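PDB 3E82: putative oxidoreductase from Klebsiella pneumoniae subsp. pneumoniae MGH 78578, which probably acts as an NAD(P)-dependent oxidoreductase of the Gfo/Idh/MocA family, its exact substrate and reaction being unknown. Local coordinates for residues B[158-162]-B[206-210]; B[174-178]-B[211-217]. One frame throughout, in Å; residues are numbered along the deposited sequence.

Interaction 1: B[158-162]-B[206-210]; sequences FRPEV and RDGAE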
ATOM      1  N   PHE B 158      14.339  -9.730   0.295  1.00 32.12           N
ATOM      2  CA  PHE B 158      15.133  -9.312  -0.848  1.00 32.99           C
ATOM      3  C   PHE B 158      15.822 -10.505  -1.482  1.00 34.01           C
ATOM      4  O   PHE B 158      16.792 -11.038  -0.945  1.00 33.15           O
ATOM      5  CB  PHE B 158      16.168  -8.270  -0.426  1.00 32.00           C
ATOM      6  CG  PHE B 158      16.913  -7.660  -1.578  1.00 33.12           C
ATOM      7  CD1 PHE B 158      16.250  -6.874  -2.517  1.00 32.13           C
ATOM      8  CD2 PHE B 158      18.277  -7.884  -1.732  1.00 32.93           C
ATOM      9  CE1 PHE B 158      16.939  -6.317  -3.595  1.00 33.69           C
ATOM     10  CE2 PHE B 158      18.973  -7.331  -2.808  1.00 34.03           C
ATOM     11  CZ  PHE B 158      18.305  -6.549  -3.738  1.00 33.70           C
ATOM     12  N   ARG B 159      15.300 -10.920  -2.628  1.00 35.13           N
ATOM     13  CA  ARG B 159      15.837 -12.051  -3.360  1.00 37.72           C
ATOM     14  C   ARG B 159      15.728 -11.782  -4.854  1.00 38.01           C
ATOM     15  O   ARG B 159      14.869 -12.337  -5.545  1.00 38.51           O
ATOM     16  CB  ARG B 159      15.083 -13.323  -2.968  1.00 39.18           C
ATOM     17  CG  ARG B 159      15.346 -13.720  -1.518  1.00 43.70           C
ATOM     18  CD  ARG B 159      14.425 -14.817  -1.015  1.00 47.87           C
ATOM     19  NE  ARG B 159      14.672 -15.097   0.401  1.00 52.81           N
ATOM     20  CZ  ARG B 159      13.892 -15.857   1.165  1.00 54.44           C
ATOM     21  NH1 ARG B 159      12.804 -16.421   0.651  1.00 55.67           N
ATOM     22  NH2 ARG B 159      14.198 -16.056   2.444  1.00 54.57           N
ATOM     23  N   PRO B 160      16.610 -10.914  -5.370  1.00 39.03           N
ATOM     24  CA  PRO B 160      16.633 -10.548  -6.789  1.00 41.30           C
ATOM     25  C   PRO B 160      16.981 -11.738  -7.679  1.00 43.66           C
ATOM     26  O   PRO B 160      16.569 -11.804  -8.840  1.00 44.01           O
ATOM     27  CB  PRO B 160      17.692  -9.451  -6.837  1.00 40.05           C
ATOM     28  CG  PRO B 160      18.659  -9.890  -5.776  1.00 39.71           C
ATOM     29  CD  PRO B 160      17.727 -10.276  -4.649  1.00 38.22           C
ATOM     30  N   GLU B 161      17.734 -12.680  -7.117  1.00 45.91           N
ATOM     31  CA  GLU B 161      18.149 -13.870  -7.847  1.00 48.18           C
ATOM     32  C   GLU B 161      17.086 -14.968  -7.783  1.00 49.26           C
ATOM     33  O   GLU B 161      16.817 -15.533  -6.716  1.00 49.74           O
ATOM     34  CB  GLU B 161      19.485 -14.380  -7.283  1.00 49.30           C
ATOM     35  CG  GLU B 161      19.441 -14.976  -5.863  1.00 52.37           C
ATOM     36  CD  GLU B 161      18.794 -14.062  -4.819  1.00 52.87           C
ATOM     37  OE1 GLU B 161      17.556 -13.904  -4.853  1.00 52.86           O
ATOM     38  OE2 GLU B 161      19.524 -13.507  -3.964  1.00 51.88           O
ATOM     39  N   VAL B 162      16.470 -15.262  -8.925  1.00 49.47           N
ATOM     40  CA  VAL B 162      15.442 -16.298  -8.978  1.00 50.38           C
ATOM     41  C   VAL B 162      16.061 -17.665  -9.267  1.00 51.01           C
ATOM     42  O   VAL B 162      16.573 -17.905 -10.363  1.00 52.25           O
ATOM     43  CB  VAL B 162      14.390 -15.995 -10.066  1.00 50.07           C
ATOM     44  CG1 VAL B 162      13.384 -17.136 -10.142  1.00 50.16           C
ATOM     45  CG2 VAL B 162      13.686 -14.682  -9.758  1.00 49.92           C
ATOM     46  N   ARG B 206      10.502  -9.584 -10.870  1.00 32.00           N
ATOM     47  CA  ARG B 206      11.930  -9.881 -10.892  1.00 34.00           C
ATOM     48  C   ARG B 206      12.362 -10.356 -12.271  1.00 36.20           C
ATOM     49  O   ARG B 206      11.624 -11.057 -12.964  1.00 34.48           O
ATOM     50  CB  ARG B 206      12.291 -10.944  -9.852  1.00 33.41           C
ATOM     51  CG  ARG B 206      12.355 -10.420  -8.427  1.00 32.87           C
ATOM     52  CD  ARG B 206      12.613 -11.545  -7.462  1.00 30.04           C
ATOM     53  NE  ARG B 206      11.647 -12.621  -7.635  1.00 27.94           N
ATOM     54  CZ  ARG B 206      11.736 -13.801  -7.035  1.00 27.76           C
ATOM     55  NH1 ARG B 206      12.752 -14.055  -6.217  1.00 27.05           N
ATOM     56  NH2 ARG B 206      10.813 -14.728  -7.254  1.00 27.27           N
ATOM     57  N   ASP B 207      13.564  -9.945 -12.662  1.00 39.09           N
ATOM     58  CA  ASP B 207      14.130 -10.323 -13.946  1.00 42.04           C
ATOM     59  C   ASP B 207      14.412 -11.824 -13.891  1.00 42.01           C
ATOM     60  O   ASP B 207      15.194 -12.285 -13.054  1.00 42.29           O
ATOM     61  CB  ASP B 207      15.424  -9.536 -14.183  1.00 45.35           C
ATOM     62  CG  ASP B 207      15.931  -9.649 -15.611  1.00 50.11           C
ATOM     63  OD1 ASP B 207      15.161  -9.324 -16.544  1.00 52.98           O
ATOM     64  OD2 ASP B 207      17.101 -10.055 -15.803  1.00 52.46           O
ATOM     65  N   GLY B 208      13.756 -12.583 -14.764  1.00 42.28           N
ATOM     66  CA  GLY B 208      13.959 -14.021 -14.791  1.00 43.86           C
ATOM     67  C   GLY B 208      12.936 -14.825 -14.003  1.00 44.27           C
ATOM     68  O   GLY B 208      12.916 -16.052 -14.084  1.00 44.77           O
ATOM     69  N   ALA B 209      12.084 -14.147 -13.240  1.00 43.44           N
ATOM     70  CA  ALA B 209      11.069 -14.841 -12.454  1.00 42.96           C
ATOM     71  C   ALA B 209       9.993 -15.422 -13.363  1.00 41.83           C
ATOM     72  O   ALA B 209       9.729 -14.896 -14.443  1.00 41.24           O
ATOM     73  CB  ALA B 209      10.442 -13.886 -11.443  1.00 43.63           C
ATOM     74  N   GLU B 210       9.375 -16.512 -12.923  1.00 41.93           N
ATOM     75  CA  GLU B 210       8.330 -17.152 -13.708  1.00 42.05           C
ATOM     76  C   GLU B 210       7.036 -17.290 -12.921  1.00 40.03           C
ATOM     77  O   GLU B 210       6.036 -17.782 -13.443  1.00 39.92           O
ATOM     78  CB  GLU B 210       8.802 -18.527 -14.187  1.00 44.81           C
ATOM     79  CG  GLU B 210      10.055 -18.459 -15.047  1.00 50.16           C
ATOM     80  CD  GLU B 210      10.210 -19.665 -15.954  1.00 53.79           C
ATOM     81  OE1 GLU B 210       9.273 -19.936 -16.745  1.00 55.43           O
ATOM     82  OE2 GLU B 210      11.266 -20.333 -15.883  1.00 53.58           O
TER

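Interaction 2: B[174-178]-B[211-217]; sequences SGLWF and INDWAHV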
ATOM      1  N   SER B 174       4.432 -22.221  -5.289  1.00 42.19           N
ATOM      2  CA  SER B 174       3.136 -22.055  -5.939  1.00 39.80           C
ATOM      3  C   SER B 174       2.767 -20.588  -6.177  1.00 37.52           C
ATOM      4  O   SER B 174       1.612 -20.268  -6.472  1.00 36.89           O
ATOM      5  CB  SER B 174       2.049 -22.715  -5.094  1.00 39.95           C
ATOM      6  OG  SER B 174       0.775 -22.500  -5.673  1.00 42.90           O
ATOM      7  N   GLY B 175       3.755 -19.706  -6.069  1.00 34.89           N
ATOM      8  CA  GLY B 175       3.505 -18.287  -6.250  1.00 30.98           C
ATOM      9  C   GLY B 175       3.525 -17.629  -4.884  1.00 28.66           C
ATOM     10  O   GLY B 175       3.123 -18.236  -3.887  1.00 25.62           O
ATOM     11  N   LEU B 176       3.990 -16.387  -4.832  1.00 26.97           N
ATOM     12  CA  LEU B 176       4.084 -15.669  -3.571  1.00 25.66           C
ATOM     13  C   LEU B 176       2.730 -15.519  -2.872  1.00 23.75           C
ATOM     14  O   LEU B 176       2.607 -15.821  -1.684  1.00 21.16           O
ATOM     15  CB  LEU B 176       4.704 -14.289  -3.814  1.00 26.53           C
ATOM     16  CG  LEU B 176       5.110 -13.450  -2.606  1.00 26.65           C
ATOM     17  CD1 LEU B 176       6.249 -14.138  -1.874  1.00 26.97           C
ATOM     18  CD2 LEU B 176       5.556 -12.072  -3.077  1.00 26.76           C
ATOM     19  N   TRP B 177       1.722 -15.058  -3.610  1.00 22.19           N
ATOM     20  CA  TRP B 177       0.391 -14.854  -3.038  1.00 21.96           C
ATOM     21  C   TRP B 177      -0.138 -16.107  -2.354  1.00 22.54           C
ATOM     22  O   TRP B 177      -0.527 -16.062  -1.192  1.00 21.99           O
ATOM     23  CB  TRP B 177      -0.597 -14.396  -4.122  1.00 19.29           C
ATOM     24  CG  TRP B 177      -1.990 -14.095  -3.611  1.00 19.70           C
ATOM     25  CD1 TRP B 177      -3.174 -14.563  -4.125  1.00 19.57           C
ATOM     26  CD2 TRP B 177      -2.345 -13.265  -2.491  1.00 19.74           C
ATOM     27  NE1 TRP B 177      -4.233 -14.080  -3.395  1.00 18.87           N
ATOM     28  CE2 TRP B 177      -3.755 -13.283  -2.386  1.00 18.08           C
ATOM     29  CE3 TRP B 177      -1.609 -12.511  -1.567  1.00 19.52           C
ATOM     30  CZ2 TRP B 177      -4.444 -12.577  -1.394  1.00 17.84           C
ATOM     31  CZ3 TRP B 177      -2.300 -11.805  -0.576  1.00 19.19           C
ATOM     32  CH2 TRP B 177      -3.702 -11.847  -0.501  1.00 16.52           C
ATOM     33  N   PHE B 178      -0.144 -17.224  -3.072  1.00 24.15           N
ATOM     34  CA  PHE B 178      -0.634 -18.480  -2.518  1.00 25.97           C
ATOM     35  C   PHE B 178       0.150 -18.999  -1.325  1.00 24.38           C
ATOM     36  O   PHE B 178      -0.420 -19.637  -0.440  1.00 22.97           O
ATOM     37  CB  PHE B 178      -0.677 -19.560  -3.601  1.00 29.79           C
ATOM     38  CG  PHE B 178      -2.052 -19.811  -4.139  1.00 35.63           C
ATOM     39  CD1 PHE B 178      -2.727 -18.822  -4.851  1.00 37.83           C
ATOM     40  CD2 PHE B 178      -2.684 -21.029  -3.915  1.00 37.95           C
ATOM     41  CE1 PHE B 178      -4.015 -19.044  -5.334  1.00 39.50           C
ATOM     42  CE2 PHE B 178      -3.969 -21.263  -4.389  1.00 39.64           C
ATOM     43  CZ  PHE B 178      -4.637 -20.270  -5.102  1.00 40.31           C
ATOM     44  N   ILE B 211       7.063 -16.856 -11.665  1.00 37.52           N
ATOM     45  CA  ILE B 211       5.892 -16.918 -10.795  1.00 36.07           C
ATOM     46  C   ILE B 211       5.734 -15.544 -10.159  1.00 32.92           C
ATOM     47  O   ILE B 211       6.724 -14.835  -9.980  1.00 32.17           O
ATOM     48  CB  ILE B 211       6.080 -17.934  -9.647  1.00 37.90           C
ATOM     49  CG1 ILE B 211       7.198 -18.918  -9.989  1.00 41.22           C
ATOM     50  CG2 ILE B 211       4.777 -18.672  -9.398  1.00 37.72           C
ATOM     51  CD1 ILE B 211       7.550 -19.871  -8.851  1.00 44.97           C
ATOM     52  N   ASN B 212       4.508 -15.171  -9.802  1.00 30.27           N
ATOM     53  CA  ASN B 212       4.290 -13.864  -9.185  1.00 27.59           C
ATOM     54  C   ASN B 212       5.187 -13.684  -7.969  1.00 26.59           C
ATOM     55  O   ASN B 212       5.341 -14.599  -7.156  1.00 26.99           O
ATOM     56  CB  ASN B 212       2.801 -13.662  -8.818  1.00 27.87           C
ATOM     57  CG  ASN B 212       2.351 -14.454  -7.581  1.00 28.46           C
ATOM     58  OD1 ASN B 212       2.666 -14.092  -6.447  1.00 28.63           O
ATOM     59  ND2 ASN B 212       1.588 -15.527  -7.803  1.00 27.29           N
ATOM     60  N   ASP B 213       5.811 -12.513  -7.868  1.00 26.22           N
ATOM     61  CA  ASP B 213       6.698 -12.195  -6.750  1.00 24.44           C
ATOM     62  C   ASP B 213       6.334 -10.836  -6.151  1.00 23.05           C
ATOM     63  O   ASP B 213       7.098 -10.257  -5.384  1.00 20.99           O
ATOM     64  CB  ASP B 213       8.164 -12.173  -7.207  1.00 25.05           C
ATOM     65  CG  ASP B 213       8.379 -11.319  -8.444  1.00 27.33           C
ATOM     66  OD1 ASP B 213       7.591 -10.377  -8.679  1.00 28.73           O
ATOM     67  OD2 ASP B 213       9.348 -11.583  -9.183  1.00 28.97           O
ATOM     68  N   TRP B 214       5.165 -10.331  -6.524  1.00 20.74           N
ATOM     69  CA  TRP B 214       4.677  -9.055  -6.024  1.00 20.45           C
ATOM     70  C   TRP B 214       3.166  -9.188  -5.953  1.00 19.78           C
ATOM     71  O   TRP B 214       2.509  -9.455  -6.960  1.00 20.11           O
ATOM     72  CB  TRP B 214       5.054  -7.927  -6.984  1.00 18.28           C
ATOM     73  CG  TRP B 214       4.750  -6.532  -6.484  1.00 16.79           C
ATOM     74  CD1 TRP B 214       5.607  -5.691  -5.819  1.00 16.00           C
ATOM     75  CD2 TRP B 214       3.546  -5.788  -6.699  1.00 15.88           C
ATOM     76  NE1 TRP B 214       5.012  -4.470  -5.623  1.00 14.78           N
ATOM     77  CE2 TRP B 214       3.747  -4.500  -6.152  1.00 16.46           C
ATOM     78  CE3 TRP B 214       2.317  -6.082  -7.305  1.00 12.98           C
ATOM     79  CZ2 TRP B 214       2.766  -3.506  -6.196  1.00 15.04           C
ATOM     80  CZ3 TRP B 214       1.338  -5.094  -7.348  1.00 14.44           C
ATOM     81  CH2 TRP B 214       1.571  -3.821  -6.795  1.00 15.45           C
ATOM     82  N   ALA B 215       2.618  -9.018  -4.759  1.00 18.59           N
ATOM     83  CA  ALA B 215       1.180  -9.123  -4.587  1.00 17.85           C
ATOM     84  C   ALA B 215       0.723  -7.994  -3.694  1.00 16.85           C
ATOM     85  O   ALA B 215       1.199  -7.830  -2.570  1.00 17.63           O
ATOM     86  CB  ALA B 215       0.816 -10.465  -3.979  1.00 18.00           C
ATOM     87  N   HIS B 216      -0.205  -7.212  -4.216  1.00 17.04           N
ATOM     88  CA  HIS B 216      -0.743  -6.088  -3.490  1.00 15.29           C
ATOM     89  C   HIS B 216      -2.250  -6.263  -3.485  1.00 15.75           C
ATOM     90  O   HIS B 216      -2.911  -6.063  -4.505  1.00 16.83           O
ATOM     91  CB  HIS B 216      -0.341  -4.803  -4.198  1.00 14.80           C
ATOM     92  CG  HIS B 216      -0.542  -3.585  -3.365  1.00 13.57           C
ATOM     93  ND1 HIS B 216      -1.568  -2.698  -3.588  1.00 16.37           N
ATOM     94  CD2 HIS B 216       0.101  -3.151  -2.258  1.00 11.67           C
ATOM     95  CE1 HIS B 216      -1.551  -1.770  -2.650  1.00 13.42           C
ATOM     96  NE2 HIS B 216      -0.549  -2.021  -1.830  1.00 16.27           N
ATOM     97  N   VAL B 217      -2.785  -6.629  -2.324  1.00 15.25           N
ATOM     98  CA  VAL B 217      -4.210  -6.894  -2.173  1.00 15.06           C
ATOM     99  C   VAL B 217      -4.886  -6.014  -1.137  1.00 14.99           C
ATOM    100  O   VAL B 217      -4.375  -5.833  -0.034  1.00 16.71           O
ATOM    101  CB  VAL B 217      -4.428  -8.365  -1.779  1.00 14.99           C
ATOM    102  CG1 VAL B 217      -5.907  -8.644  -1.545  1.00 12.90           C
ATOM    103  CG2 VAL B 217      -3.852  -9.270  -2.866  1.00 15.92           C
TER
HETATM  104  O   HOH W   1       0.392 -17.395  -5.938  1.00 25.85           O

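Interaction 1: B[158-162]-B[206-210]
Val162 lays its CG2 methyl over one face of the Arg206 guanidinium, 3.5 Å from Arg206 CZ, while the same Val162 CG2 lies 3.7 Å from Ala209 CB. The guanidinium thus gives its flat face to a methyl and keeps its edge for polar partners: Arg206 NH1 donates to Arg159 O at 2.8 Å, nearly straight at 169° and close to the guanidinium plane. Farther back along the arginine, Arg206 CD passes 4.2 Å from Pro160 CA. Arg206 to Ala209 form a type II beta turn closed by Ala209 N to Arg206 O at 3.1 Å. Gly208, with phi/psi of 96/-9°, occupies its third position, where a CB would run into the preceding carbonyl oxygen and point at Val162. About 251 Å² is buried in all, and no touching residue is fully buried, so this is a surface contact of two loops tied by one arginine. Arg206 NE forms a salt bridge with Asp213, whose OD1 also accepts from Leu205 N. Both loops extend from strands of the C-terminal domain's mixed sheet: 158-162 follows strand 148-156 and leads toward helix 176-192; the 206-210 loop connects edge strand 197-203 to its antiparallel neighbour 214-220.

Interaction 2: B[174-178]-B[211-217]
From 174 to 177 and from 211 to 217 the chain runs about the same way, 24° apart, with CA atoms 5.3 Å apart at Gly175 and Ile211, 5.4 Å at Leu176 and Asp213, and 6.0 Å at Trp177 and Ala215. This sets the start of helix 176-192 on strand 214-220 of the mixed sheet in the C-terminal alpha/beta domain of the Gfo/Idh/MocA fold. Leu176 N donates to Asn212 O (3.2 Å, 163°) and Trp177 N to Asn212 OD1 (3.1 Å, 165°). A water accepts from Asn212 ND2 and Phe178 N, both at 2.9 Å, and donates to Ser174 O at 3.2 Å. Gly175 CA touches Ile211 CG2 at 3.4 Å; at its phi/psi of 105/147° a CB would clash with Asn212 ND2 and jam against Ser174 O. Leu176 CD2 packs on the backbone carbonyl Asp213 O at 3.3 Å. The apolar part is Trp177: its CE3 meets Ala215 CB at 4.0 Å, and Val217 CG2 sits 3.6 Å from the six-membered ring centroid, 17° off the normal, a CH-pi contact. Trp177 NE1 hydrogen-bonds to Leu330 O. Asp213 and Trp214 form a classic beta bulge against Ala203. Trp214 and His216, whose CA-to-CB bonds point away from the helix, meet His150 and His216 of the second subunit. Gly175, the N-cap residue, has no side chain to accept from first-turn amides; Asn212 supplies acceptors for Leu176 N and Trp177 N, and reaches Phe178 N through the water, while the indole fastens the helix to the sheet face.

Overall arrangement
The salt bridge from Arg206 NE to Asp213 OD2, 3.0 Å long, joins interactions 1 and 2, whose centres are 12 Å apart. Their segments alternate along the chain: the loop starting at 158-162 leads on to the helix start at 174-178, with residues 163-173 not modelled between, and 206-210 runs straight into 211-217. The two ends of the 158-178 region both pack on the continuous run 206-217, at the surface in interaction 1 and in the interior in interaction 2; the contact centres lie about 25 and about 17 Å from the centre of the chain. Both lie in the C-terminal alpha/beta domain and touch the second subunit, through Phe158 in interaction 1 and Trp214 and His216 in interaction 2.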